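Local coordinates for protein pyrrolidone-carboxylate peptidase (Pyrococcus furiosus, PDB 1X10) that removes N-terminal pyroglutamyl (5-oxoproline) groups from polypeptides as a thiol protease of the C15 family, working as a homotetramer, at residues 14-19 / 168-173; 42-47 / 94-99; 62-67 / 157-162. The protein carries 3 engineered substitutions. All blocks are in the same frame, centred on the assembly; numbering follows the deposited sequence.

Contact 1. Residues 14-19 / 168-173; sequences EKINPT and PYIPEQ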
ATOM      1  N   GLU A  14     -19.507  -0.714   8.914  1.00 24.49           N
ATOM      2  CA  GLU A  14     -19.754  -1.728   7.894  1.00 24.59           C
ATOM      3  C   GLU A  14     -21.156  -2.291   8.052  1.00 24.00           C
ATOM      4  O   GLU A  14     -21.647  -2.441   9.168  1.00 23.73           O
ATOM      5  CB  GLU A  14     -18.744  -2.872   8.009  1.00 24.53           C
ATOM      6  CG  GLU A  14     -17.337  -2.528   7.557  1.00 25.49           C
ATOM      7  CD  GLU A  14     -17.291  -2.011   6.130  1.00 26.06           C
ATOM      8  OE1 GLU A  14     -18.011  -2.554   5.263  1.00 26.15           O
ATOM      9  OE2 GLU A  14     -16.522  -1.065   5.872  1.00 26.48           O
ATOM     10  N   LYS A  15     -21.808  -2.595   6.937  1.00 23.56           N
ATOM     11  CA  LYS A  15     -23.146  -3.162   7.003  1.00 23.20           C
ATOM     12  C   LYS A  15     -23.063  -4.648   7.312  1.00 21.65           C
ATOM     13  O   LYS A  15     -23.993  -5.224   7.872  1.00 21.36           O
ATOM     14  CB  LYS A  15     -23.898  -2.928   5.691  1.00 24.89           C
ATOM     15  CG  LYS A  15     -24.597  -1.577   5.642  1.00 27.98           C
ATOM     16  CD  LYS A  15     -23.614  -0.430   5.839  1.00 29.75           C
ATOM     17  CE  LYS A  15     -24.248   0.729   6.602  1.00 31.31           C
ATOM     18  NZ  LYS A  15     -24.559   0.351   8.016  1.00 32.04           N
ATOM     19  N   ILE A  16     -21.940  -5.266   6.961  1.00 19.75           N
ATOM     20  CA  ILE A  16     -21.758  -6.687   7.220  1.00 18.40           C
ATOM     21  C   ILE A  16     -20.362  -7.032   7.722  1.00 17.02           C
ATOM     22  O   ILE A  16     -19.425  -6.237   7.629  1.00 16.20           O
ATOM     23  CB  ILE A  16     -21.994  -7.541   5.955  1.00 19.40           C
ATOM     24  CG1 ILE A  16     -20.836  -7.337   4.977  1.00 19.73           C
ATOM     25  CG2 ILE A  16     -23.322  -7.165   5.300  1.00 20.23           C
ATOM     26  CD1 ILE A  16     -20.854  -8.279   3.790  1.00 21.27           C
ATOM     27  N   ASN A  17     -20.255  -8.238   8.264  1.00 15.42           N
ATOM     28  CA  ASN A  17     -19.001  -8.784   8.746  1.00 13.60           C
ATOM     29  C   ASN A  17     -19.061 -10.210   8.218  1.00 12.47           C
ATOM     30  O   ASN A  17     -19.871 -11.014   8.673  1.00 12.40           O
ATOM     31  CB  ASN A  17     -18.942  -8.795  10.276  1.00 12.82           C
ATOM     32  CG  ASN A  17     -17.578  -9.209  10.792  1.00 12.36           C
ATOM     33  OD1 ASN A  17     -16.952 -10.107  10.239  1.00 11.68           O
ATOM     34  ND2 ASN A  17     -17.115  -8.555  11.851  1.00 10.58           N
ATOM     35  N   PRO A  18     -18.210 -10.539   7.239  1.00 12.15           N
ATOM     36  CA  PRO A  18     -18.219 -11.891   6.680  1.00 12.21           C
ATOM     37  C   PRO A  18     -18.024 -13.020   7.694  1.00 12.06           C
ATOM     38  O   PRO A  18     -18.470 -14.145   7.458  1.00 11.39           O
ATOM     39  CB  PRO A  18     -17.110 -11.836   5.627  1.00 12.57           C
ATOM     40  CG  PRO A  18     -16.161 -10.832   6.186  1.00 12.17           C
ATOM     41  CD  PRO A  18     -17.097  -9.747   6.683  1.00 12.17           C
ATOM     42  N   THR A  19     -17.375 -12.730   8.819  1.00 11.30           N
ATOM     43  CA  THR A  19     -17.147 -13.777   9.817  1.00 11.47           C
ATOM     44  C   THR A  19     -18.435 -14.172  10.536  1.00 11.54           C
ATOM     45  O   THR A  19     -18.533 -15.262  11.095  1.00 11.44           O
ATOM     46  CB  THR A  19     -16.056 -13.367  10.845  1.00 11.14           C
ATOM     47  OG1 THR A  19     -16.510 -12.267  11.641  1.00 10.87           O
ATOM     48  CG2 THR A  19     -14.781 -12.973  10.116  1.00 10.52           C
ATOM     49  N   PRO A 168      -9.888 -11.176   4.935  1.00 11.53           N
ATOM     50  CA  PRO A 168      -9.961  -9.865   4.288  1.00 11.43           C
ATOM     51  C   PRO A 168     -11.423  -9.493   4.067  1.00 11.45           C
ATOM     52  O   PRO A 168     -12.327 -10.279   4.359  1.00 11.33           O
ATOM     53  CB  PRO A 168      -9.252 -10.097   2.949  1.00 11.90           C
ATOM     54  CG  PRO A 168      -8.360 -11.287   3.205  1.00 11.36           C
ATOM     55  CD  PRO A 168      -9.232 -12.163   4.060  1.00 11.48           C
ATOM     56  N   TYR A 169     -11.646  -8.287   3.563  1.00 11.81           N
ATOM     57  CA  TYR A 169     -12.993  -7.840   3.222  1.00 11.62           C
ATOM     58  C   TYR A 169     -13.431  -8.795   2.114  1.00 11.71           C
ATOM     59  O   TYR A 169     -12.581  -9.305   1.379  1.00 10.35           O
ATOM     60  CB  TYR A 169     -12.960  -6.467   2.551  1.00 11.83           C
ATOM     61  CG  TYR A 169     -12.853  -5.249   3.426  1.00 12.25           C
ATOM     62  CD1 TYR A 169     -13.851  -4.935   4.352  1.00 13.19           C
ATOM     63  CD2 TYR A 169     -11.812  -4.339   3.242  1.00 12.96           C
ATOM     64  CE1 TYR A 169     -13.815  -3.735   5.065  1.00 13.58           C
ATOM     65  CE2 TYR A 169     -11.773  -3.140   3.940  1.00 13.49           C
ATOM     66  CZ  TYR A 169     -12.774  -2.842   4.844  1.00 13.71           C
ATOM     67  OH  TYR A 169     -12.745  -1.639   5.506  1.00 14.75           O
ATOM     68  N   ILE A 170     -14.731  -9.049   1.981  1.00 11.67           N
ATOM     69  CA  ILE A 170     -15.176  -9.845   0.843  1.00 12.30           C
ATOM     70  C   ILE A 170     -15.496  -8.751  -0.187  1.00 12.54           C
ATOM     71  O   ILE A 170     -15.786  -7.613   0.193  1.00 12.48           O
ATOM     72  CB  ILE A 170     -16.424 -10.714   1.144  1.00 12.60           C
ATOM     73  CG1 ILE A 170     -17.567  -9.869   1.699  1.00 12.83           C
ATOM     74  CG2 ILE A 170     -16.045 -11.827   2.108  1.00 12.41           C
ATOM     75  CD1 ILE A 170     -18.853 -10.668   1.889  1.00 12.57           C
ATOM     76  N   PRO A 171     -15.427  -9.070  -1.492  1.00 13.26           N
ATOM     77  CA  PRO A 171     -15.688  -8.118  -2.584  1.00 13.70           C
ATOM     78  C   PRO A 171     -16.831  -7.112  -2.448  1.00 14.90           C
ATOM     79  O   PRO A 171     -16.635  -5.920  -2.690  1.00 15.16           O
ATOM     80  CB  PRO A 171     -15.858  -9.029  -3.800  1.00 13.57           C
ATOM     81  CG  PRO A 171     -14.881 -10.135  -3.496  1.00 13.21           C
ATOM     82  CD  PRO A 171     -15.180 -10.420  -2.034  1.00 13.09           C
ATOM     83  N   GLU A 172     -18.018  -7.572  -2.071  1.00 15.80           N
ATOM     84  CA  GLU A 172     -19.153  -6.660  -1.949  1.00 16.75           C
ATOM     85  C   GLU A 172     -18.927  -5.520  -0.961  1.00 17.00           C
ATOM     86  O   GLU A 172     -19.571  -4.474  -1.060  1.00 17.13           O
ATOM     87  CB  GLU A 172     -20.418  -7.427  -1.566  1.00 18.14           C
ATOM     88  CG  GLU A 172     -20.292  -8.249  -0.302  1.00 20.26           C
ATOM     89  CD  GLU A 172     -21.497  -9.139  -0.080  1.00 21.96           C
ATOM     90  OE1 GLU A 172     -22.496  -8.666   0.508  1.00 22.42           O
ATOM     91  OE2 GLU A 172     -21.445 -10.312  -0.512  1.00 22.73           O
ATOM     92  N   GLN A 173     -18.009  -5.711  -0.018  1.00 16.09           N
ATOM     93  CA  GLN A 173     -17.724  -4.676   0.973  1.00 15.56           C
ATOM     94  C   GLN A 173     -16.851  -3.558   0.400  1.00 16.12           C
ATOM     95  O   GLN A 173     -16.728  -2.491   1.000  1.00 15.59           O
ATOM     96  CB  GLN A 173     -17.017  -5.284   2.187  1.00 14.99           C
ATOM     97  CG  GLN A 173     -17.875  -6.230   3.014  1.00 13.71           C
ATOM     98  CD  GLN A 173     -17.151  -6.718   4.252  1.00 13.42           C
ATOM     99  OE1 GLN A 173     -16.226  -7.527   4.164  1.00 12.62           O
ATOM    100  NE2 GLN A 173     -17.557  -6.216   5.417  1.00 12.19           N
TER
HETATM  101  O   HOH W   1     -19.869  -4.145   5.090  1.00 17.56           O
HETATM  102  O   HOH W   2     -14.179  -1.470   7.486  1.00 22.29           O

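Contact 2. Residues 42-47 / 94-99; sequences PVVFGK and EGKKIE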
ATOM      1  N   PRO A  42     -20.390 -10.167  19.958  1.00 12.48           N
ATOM      2  CA  PRO A  42     -20.610  -8.735  19.754  1.00 12.88           C
ATOM      3  C   PRO A  42     -19.254  -8.033  19.716  1.00 12.46           C
ATOM      4  O   PRO A  42     -18.299  -8.505  20.331  1.00 12.29           O
ATOM      5  CB  PRO A  42     -21.424  -8.340  20.983  1.00 13.17           C
ATOM      6  CG  PRO A  42     -20.825  -9.220  22.053  1.00 12.75           C
ATOM      7  CD  PRO A  42     -20.719 -10.562  21.340  1.00 12.62           C
ATOM      8  N   VAL A  43     -19.158  -6.934  18.976  1.00 11.64           N
ATOM      9  CA  VAL A  43     -17.906  -6.189  18.909  1.00 12.66           C
ATOM     10  C   VAL A  43     -18.028  -5.133  20.007  1.00 13.22           C
ATOM     11  O   VAL A  43     -18.143  -3.933  19.748  1.00 12.40           O
ATOM     12  CB  VAL A  43     -17.718  -5.522  17.526  1.00 13.12           C
ATOM     13  CG1 VAL A  43     -16.397  -4.760  17.485  1.00 13.29           C
ATOM     14  CG2 VAL A  43     -17.718  -6.595  16.433  1.00 12.83           C
ATOM     15  N   VAL A  44     -18.001  -5.617  21.245  1.00 12.92           N
ATOM     16  CA  VAL A  44     -18.156  -4.775  22.424  1.00 13.52           C
ATOM     17  C   VAL A  44     -17.300  -5.312  23.564  1.00 13.41           C
ATOM     18  O   VAL A  44     -17.438  -6.467  23.948  1.00 12.60           O
ATOM     19  CB  VAL A  44     -19.628  -4.785  22.893  1.00 14.03           C
ATOM     20  CG1 VAL A  44     -19.789  -3.904  24.136  1.00 14.21           C
ATOM     21  CG2 VAL A  44     -20.543  -4.329  21.756  1.00 14.18           C
ATOM     22  N   PHE A  45     -16.418  -4.479  24.105  1.00 13.84           N
ATOM     23  CA  PHE A  45     -15.582  -4.921  25.210  1.00 14.49           C
ATOM     24  C   PHE A  45     -16.476  -5.240  26.408  1.00 14.88           C
ATOM     25  O   PHE A  45     -17.485  -4.574  26.630  1.00 14.48           O
ATOM     26  CB  PHE A  45     -14.574  -3.836  25.597  1.00 14.68           C
ATOM     27  CG  PHE A  45     -13.535  -3.567  24.546  1.00 14.65           C
ATOM     28  CD1 PHE A  45     -13.587  -2.413  23.769  1.00 14.76           C
ATOM     29  CD2 PHE A  45     -12.494  -4.467  24.341  1.00 14.28           C
ATOM     30  CE1 PHE A  45     -12.610  -2.157  22.804  1.00 14.79           C
ATOM     31  CE2 PHE A  45     -11.514  -4.223  23.382  1.00 14.48           C
ATOM     32  CZ  PHE A  45     -11.571  -3.063  22.611  1.00 14.41           C
ATOM     33  N   GLY A  46     -16.094  -6.255  27.178  1.00 15.24           N
ATOM     34  CA  GLY A  46     -16.884  -6.648  28.331  1.00 15.77           C
ATOM     35  C   GLY A  46     -17.947  -7.651  27.926  1.00 16.24           C
ATOM     36  O   GLY A  46     -17.867  -8.830  28.270  1.00 16.44           O
ATOM     37  N   LYS A  47     -18.942  -7.182  27.181  1.00 16.62           N
ATOM     38  CA  LYS A  47     -20.022  -8.039  26.719  1.00 17.27           C
ATOM     39  C   LYS A  47     -19.468  -9.229  25.935  1.00 17.60           C
ATOM     40  O   LYS A  47     -19.925 -10.362  26.109  1.00 17.06           O
ATOM     41  CB  LYS A  47     -20.982  -7.235  25.842  1.00 19.21           C
ATOM     42  CG  LYS A  47     -22.259  -7.968  25.472  1.00 21.12           C
ATOM     43  CD  LYS A  47     -23.278  -7.005  24.869  1.00 24.01           C
ATOM     44  CE  LYS A  47     -23.639  -5.891  25.856  1.00 24.85           C
ATOM     45  NZ  LYS A  47     -24.646  -4.931  25.311  1.00 25.93           N
ATOM     46  N   GLU A  94     -20.397   0.020  21.292  1.00 21.24           N
ATOM     47  CA  GLU A  94     -21.163   0.765  22.287  1.00 22.37           C
ATOM     48  C   GLU A  94     -20.460   2.082  22.615  1.00 22.88           C
ATOM     49  O   GLU A  94     -20.741   2.714  23.636  1.00 22.91           O
ATOM     50  CB  GLU A  94     -21.369  -0.070  23.554  1.00 23.24           C
ATOM     51  CG  GLU A  94     -22.010  -1.426  23.287  1.00 24.92           C
ATOM     52  CD  GLU A  94     -22.730  -1.999  24.498  1.00 25.87           C
ATOM     53  OE1 GLU A  94     -22.222  -1.863  25.628  1.00 26.44           O
ATOM     54  OE2 GLU A  94     -23.808  -2.602  24.312  1.00 27.23           O
ATOM     55  N   GLY A  95     -19.545   2.483  21.738  1.00 22.63           N
ATOM     56  CA  GLY A  95     -18.825   3.733  21.919  1.00 23.60           C
ATOM     57  C   GLY A  95     -17.651   3.717  22.884  1.00 24.29           C
ATOM     58  O   GLY A  95     -17.085   4.766  23.187  1.00 24.24           O
ATOM     59  N   LYS A  96     -17.278   2.538  23.369  1.00 24.59           N
ATOM     60  CA  LYS A  96     -16.167   2.431  24.307  1.00 24.65           C
ATOM     61  C   LYS A  96     -14.823   2.313  23.595  1.00 25.24           C
ATOM     62  O   LYS A  96     -14.583   1.365  22.846  1.00 24.39           O
ATOM     63  CB  LYS A  96     -16.370   1.230  25.244  1.00 24.92           C
ATOM     64  CG  LYS A  96     -17.548   1.386  26.203  1.00 24.99           C
ATOM     65  CD  LYS A  96     -17.521   0.360  27.336  1.00 25.18           C
ATOM     66  CE  LYS A  96     -18.322  -0.902  27.018  1.00 26.29           C
ATOM     67  NZ  LYS A  96     -17.750  -1.744  25.943  1.00 23.85           N
ATOM     68  N   LYS A  97     -13.951   3.289  23.835  1.00 25.62           N
ATOM     69  CA  LYS A  97     -12.622   3.309  23.235  1.00 26.48           C
ATOM     70  C   LYS A  97     -11.589   3.186  24.352  1.00 26.81           C
ATOM     71  O   LYS A  97     -11.044   4.184  24.824  1.00 26.50           O
ATOM     72  CB  LYS A  97     -12.420   4.614  22.463  1.00 27.20           C
ATOM     73  CG  LYS A  97     -11.164   4.656  21.605  1.00 28.08           C
ATOM     74  CD  LYS A  97     -11.115   5.945  20.796  1.00 29.22           C
ATOM     75  CE  LYS A  97      -9.915   5.981  19.861  1.00 30.04           C
ATOM     76  NZ  LYS A  97      -8.622   5.932  20.603  1.00 30.49           N
ATOM     77  N   ILE A  98     -11.333   1.952  24.773  1.00 26.98           N
ATOM     78  CA  ILE A  98     -10.390   1.676  25.850  1.00 27.20           C
ATOM     79  C   ILE A  98      -8.941   1.791  25.387  1.00 27.56           C
ATOM     80  O   ILE A  98      -8.568   1.270  24.338  1.00 26.85           O
ATOM     81  CB  ILE A  98     -10.634   0.263  26.430  1.00 27.05           C
ATOM     82  CG1 ILE A  98     -12.082   0.154  26.925  1.00 27.28           C
ATOM     83  CG2 ILE A  98      -9.658  -0.017  27.560  1.00 26.48           C
ATOM     84  CD1 ILE A  98     -12.463  -1.220  27.439  1.00 27.47           C
ATOM     85  N   GLU A  99      -8.123   2.467  26.188  1.00 27.99           N
ATOM     86  CA  GLU A  99      -6.718   2.663  25.853  1.00 29.31           C
ATOM     87  C   GLU A  99      -5.774   2.279  26.992  1.00 29.44           C
ATOM     88  O   GLU A  99      -6.064   2.518  28.162  1.00 29.00           O
ATOM     89  CB  GLU A  99      -6.480   4.126  25.459  1.00 30.38           C
ATOM     90  CG  GLU A  99      -7.364   4.602  24.312  1.00 32.64           C
ATOM     91  CD  GLU A  99      -7.239   6.094  24.046  1.00 34.19           C
ATOM     92  OE1 GLU A  99      -7.500   6.889  24.977  1.00 35.45           O
ATOM     93  OE2 GLU A  99      -6.885   6.472  22.908  1.00 34.76           O
TER

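Contact 3. Residues 62-67 / 157-162; sequences DIAIHV and GYPKMS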
ATOM      1  N   ASP A  62     -12.988 -28.673  22.385  1.00 14.13           N
ATOM      2  CA  ASP A  62     -11.636 -29.216  22.434  1.00 13.47           C
ATOM      3  C   ASP A  62     -10.764 -28.264  21.628  1.00 12.89           C
ATOM      4  O   ASP A  62      -9.572 -28.097  21.895  1.00 12.39           O
ATOM      5  CB  ASP A  62     -11.600 -30.599  21.788  1.00 14.33           C
ATOM      6  CG  ASP A  62     -12.369 -31.623  22.581  1.00 15.56           C
ATOM      7  OD1 ASP A  62     -11.860 -32.054  23.638  1.00 16.47           O
ATOM      8  OD2 ASP A  62     -13.487 -31.982  22.150  1.00 15.50           O
ATOM      9  N   ILE A  63     -11.387 -27.646  20.628  1.00 11.90           N
ATOM     10  CA  ILE A  63     -10.718 -26.704  19.736  1.00 11.97           C
ATOM     11  C   ILE A  63     -11.560 -25.445  19.562  1.00 11.85           C
ATOM     12  O   ILE A  63     -12.771 -25.523  19.343  1.00 10.99           O
ATOM     13  CB  ILE A  63     -10.508 -27.321  18.333  1.00 12.51           C
ATOM     14  CG1 ILE A  63      -9.638 -28.578  18.438  1.00 12.86           C
ATOM     15  CG2 ILE A  63      -9.884 -26.283  17.394  1.00 12.49           C
ATOM     16  CD1 ILE A  63      -9.533 -29.363  17.136  1.00 13.49           C
ATOM     17  N   ALA A  64     -10.911 -24.289  19.652  1.00 11.77           N
ATOM     18  CA  ALA A  64     -11.597 -23.019  19.482  1.00 11.69           C
ATOM     19  C   ALA A  64     -10.883 -22.216  18.408  1.00 11.49           C
ATOM     20  O   ALA A  64      -9.682 -21.936  18.513  1.00 11.01           O
ATOM     21  CB  ALA A  64     -11.611 -22.233  20.793  1.00 11.41           C
ATOM     22  N   ILE A  65     -11.621 -21.866  17.362  1.00 10.99           N
ATOM     23  CA  ILE A  65     -11.068 -21.071  16.279  1.00 10.79           C
ATOM     24  C   ILE A  65     -11.933 -19.827  16.153  1.00 10.47           C
ATOM     25  O   ILE A  65     -13.086 -19.896  15.727  1.00 10.34           O
ATOM     26  CB  ILE A  65     -11.055 -21.850  14.956  1.00 10.61           C
ATOM     27  CG1 ILE A  65     -10.096 -23.040  15.079  1.00 11.55           C
ATOM     28  CG2 ILE A  65     -10.608 -20.927  13.815  1.00 11.14           C
ATOM     29  CD1 ILE A  65     -10.045 -23.932  13.853  1.00 12.44           C
ATOM     30  N   HIS A  66     -11.364 -18.697  16.559  1.00 10.50           N
ATOM     31  CA  HIS A  66     -12.048 -17.416  16.536  1.00  9.98           C
ATOM     32  C   HIS A  66     -11.680 -16.698  15.243  1.00 10.01           C
ATOM     33  O   HIS A  66     -10.503 -16.581  14.901  1.00  9.69           O
ATOM     34  CB  HIS A  66     -11.636 -16.613  17.773  1.00 10.18           C
ATOM     35  CG  HIS A  66     -11.862 -17.355  19.058  1.00 10.30           C
ATOM     36  ND1 HIS A  66     -13.122 -17.616  19.552  1.00  9.92           N
ATOM     37  CD2 HIS A  66     -10.995 -17.963  19.904  1.00 10.46           C
ATOM     38  CE1 HIS A  66     -13.022 -18.354  20.645  1.00 10.43           C
ATOM     39  NE2 HIS A  66     -11.742 -18.579  20.880  1.00  9.87           N
ATOM     40  N   VAL A  67     -12.698 -16.232  14.528  1.00  9.52           N
ATOM     41  CA  VAL A  67     -12.498 -15.572  13.246  1.00  9.85           C
ATOM     42  C   VAL A  67     -12.931 -14.110  13.282  1.00  9.92           C
ATOM     43  O   VAL A  67     -13.909 -13.751  13.937  1.00  9.64           O
ATOM     44  CB  VAL A  67     -13.289 -16.310  12.142  1.00  9.93           C
ATOM     45  CG1 VAL A  67     -12.837 -15.851  10.764  1.00  9.73           C
ATOM     46  CG2 VAL A  67     -13.103 -17.825  12.294  1.00  9.32           C
ATOM     47  N   GLY A 157      -7.874 -25.619  31.323  1.00 18.76           N
ATOM     48  CA  GLY A 157      -7.524 -26.897  30.723  1.00 18.95           C
ATOM     49  C   GLY A 157      -8.227 -27.199  29.411  1.00 18.68           C
ATOM     50  O   GLY A 157      -7.959 -28.223  28.776  1.00 19.13           O
ATOM     51  N   TYR A 158      -9.137 -26.318  29.007  1.00 17.90           N
ATOM     52  CA  TYR A 158      -9.860 -26.468  27.750  1.00 17.40           C
ATOM     53  C   TYR A 158     -10.224 -25.063  27.285  1.00 16.77           C
ATOM     54  O   TYR A 158     -10.445 -24.176  28.105  1.00 16.92           O
ATOM     55  CB  TYR A 158     -11.137 -27.305  27.944  1.00 17.56           C
ATOM     56  CG  TYR A 158     -12.266 -26.576  28.642  1.00 18.05           C
ATOM     57  CD1 TYR A 158     -13.158 -25.775  27.923  1.00 17.81           C
ATOM     58  CD2 TYR A 158     -12.433 -26.672  30.023  1.00 18.27           C
ATOM     59  CE1 TYR A 158     -14.186 -25.090  28.564  1.00 18.45           C
ATOM     60  CE2 TYR A 158     -13.458 -25.992  30.674  1.00 18.97           C
ATOM     61  CZ  TYR A 158     -14.330 -25.203  29.940  1.00 18.57           C
ATOM     62  OH  TYR A 158     -15.334 -24.521  30.583  1.00 19.41           O
ATOM     63  N   PRO A 159     -10.278 -24.837  25.963  1.00 16.20           N
ATOM     64  CA  PRO A 159     -10.015 -25.819  24.904  1.00 16.29           C
ATOM     65  C   PRO A 159      -8.541 -26.211  24.852  1.00 16.47           C
ATOM     66  O   PRO A 159      -7.681 -25.456  25.299  1.00 16.12           O
ATOM     67  CB  PRO A 159     -10.452 -25.082  23.640  1.00 16.18           C
ATOM     68  CG  PRO A 159     -10.129 -23.656  23.961  1.00 16.13           C
ATOM     69  CD  PRO A 159     -10.637 -23.530  25.384  1.00 15.99           C
ATOM     70  N   LYS A 160      -8.258 -27.392  24.307  1.00 16.59           N
ATOM     71  CA  LYS A 160      -6.880 -27.867  24.196  1.00 16.58           C
ATOM     72  C   LYS A 160      -6.121 -26.996  23.200  1.00 15.90           C
ATOM     73  O   LYS A 160      -4.933 -26.728  23.371  1.00 15.64           O
ATOM     74  CB  LYS A 160      -6.849 -29.318  23.715  1.00 18.55           C
ATOM     75  CG  LYS A 160      -7.655 -30.286  24.564  1.00 21.28           C
ATOM     76  CD  LYS A 160      -7.711 -31.659  23.905  1.00 23.52           C
ATOM     77  CE  LYS A 160      -8.669 -32.592  24.632  1.00 24.59           C
ATOM     78  NZ  LYS A 160      -8.789 -33.905  23.934  1.00 26.14           N
ATOM     79  N   MET A 161      -6.816 -26.572  22.149  1.00 14.32           N
ATOM     80  CA  MET A 161      -6.224 -25.719  21.124  1.00 13.84           C
ATOM     81  C   MET A 161      -7.095 -24.489  20.927  1.00 12.92           C
ATOM     82  O   MET A 161      -8.325 -24.587  20.887  1.00 11.41           O
ATOM     83  CB  MET A 161      -6.124 -26.444  19.782  1.00 14.68           C
ATOM     84  CG  MET A 161      -5.260 -27.683  19.767  1.00 17.53           C
ATOM     85  SD  MET A 161      -5.194 -28.351  18.082  1.00 19.74           S
ATOM     86  CE  MET A 161      -3.431 -28.645  17.931  1.00 20.59           C
ATOM     87  N   SER A 162      -6.451 -23.336  20.785  1.00 12.06           N
ATOM     88  CA  SER A 162      -7.167 -22.082  20.586  1.00 11.26           C
ATOM     89  C   SER A 162      -6.338 -21.159  19.705  1.00 10.82           C
ATOM     90  O   SER A 162      -5.108 -21.097  19.824  1.00 10.28           O
ATOM     91  CB  SER A 162      -7.441 -21.404  21.936  1.00 10.96           C
ATOM     92  OG  SER A 162      -8.113 -20.167  21.761  1.00 11.87           O
TER

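Contact 1. Residues 14-19 / 168-173
Gln173 lies across Ile16 and against the ring of Pro18, its CG 3.7 Å from Ile16 CD1. Because the chain runs on extended past CG (chi2 -176°), its CD comes close to both Ile16 CG1 and Pro18 CD, and Gln173 OE1 ends 3.5 Å from Pro18 CD. A bond from its own segment is likely to set the rotation of the amide: Ile170 N donates to Gln173 OE1 at 3.1 Å, in the carbonyl plane and on a lone pair. Gln173 NE2 approaches Ile16 O to 2.9 Å, yet the angle is poor for a hydrogen bond. NE2 instead donates to a water that also accepts from Ile16 N and donates to Glu14 OE1, bridging the two segments. A second water joins Glu14 OE2 to Tyr169 OH, although Lys177 provides the stronger partner, a salt bridge to OE2. Apolar contact completes the interface: Ile16 CD1 meets Ile170 CD1 at 3.7 Å, the two side chains crossing at about a right angle, and Pro18 CB rests 3.7 Å from Ile170 CG2. Asn17 turns away as N-cap of helix 18-26, OD1 accepting from Thr19 N and Thr19 OG1 on one face of its plane. Pro18 and Thr19 also touch Val167, so the start of this helix is seated at the C-terminal end of strand 161-167, beside strand 63-69, while segment 168-173 leads on to helix 175-178.

Contact 2. Residues 42-47 / 94-99
Lys47 NZ and Glu94 OE2 form a salt bridge at 2.7 Å, the ammonium meeting the carboxylate on its syn side but 33° out of its plane. The second polar link is Lys96 NZ donating to Phe45 O at 2.9 Å, tilted from the carbonyl plane. Lys96 reaches this oxygen by a doubly bent chain, with chi3 at -93° turning CE and chi4 then turning NZ. Its ammonium is also paired with Asp92, whose carboxylate accepts from Phe45 N, so both ends of the Phe45 backbone are tied to one ion pair. An alanine in place of Lys96 would probably leave Asp92 without this cation and Phe45 O without this donor. Apolar contact lies beside the charges: Val44 CG1 sits 3.4 Å from Glu94 CG and 3.5 Å from Lys96 NZ, touching both side chains, each of which crosses Val44 at about a right angle. Farther along, Ile98 CD1 lies 3.8 Å from Phe45 CB, and Lys96 O stands at the edge of the Phe45 ring. That ring meets Tyr144 edge-to-face and touches Leu141 of helix 141-156. Segment 42-47, with an inverse gamma turn centred on Val43 and Gly46 as N-cap, is a beta-to-alpha connection of an alpha/beta fold, from strand 34-41 into helix 47-59, and loop 94-99, between strands 76-83 and 110-112, closes against it.

Contact 3. Residues 62-67 / 157-162
Asp62 O receives two backbone N-H groups from the other segment, a straight one from Met161 N at 3.2 Å (161° at the hydrogen) and a weak one from Lys160 N. Ala64 N then donates to Met161 O at 2.9 Å, which sets the parallel register of Ile63 beside Met161 and Ala64 beside Ser162. The same carbonyl of Met161 is approached by Ile63 CA at 3.4 Å, and Ser162 CA makes a matching CA-H...O contact to Ala64 O. On the Ala64 face, Ala64 CB packs 3.8 Å from Pro159 CG, a proline that follows a cis peptide bond. At the outer end Asp62 and Lys160 run side by side, Asp62 OD1 and Lys160 NZ forming a long salt bridge of 3.6 Å; Asp62 OD2 has its stronger partner in Lys2 N. Behind this first shell, Ser149 of helix 141-156 bonds to both Ser162 OG and His66 NE2, while His66 ND1 is held by Thr6. Ile63 on the other face touches Ala203 and Leu204 of helix 189-206. The chemistry thus divides: backbone bonds join strands 63-69 and 161-167, and the buried His66 is bonded at both ring nitrogens, which is likely to fix its rotation.

In the fold
Contact 3 joins the beginnings of parallel strands 63-69 and 161-167, and contact 1 lies beyond their far ends, where Pro18 touches Leu69 and Val167. Their centres are 25 Å apart on opposite sides of the chain's centre, yet they touch where Thr19 CG2 packs 3.5 Å from Val67 CG1. Contact 2 touches neither, its nearest atoms about 5 Å from contact 1 and about 8 Å from contact 3. All three approach the active site. Between side chains, Ser142, an active-site position changed in this structure, is about 7 Å from His66, 8 Å from Asn17 and 9 Å from Phe45, and active-site His166 is about 7 Å from Pro168.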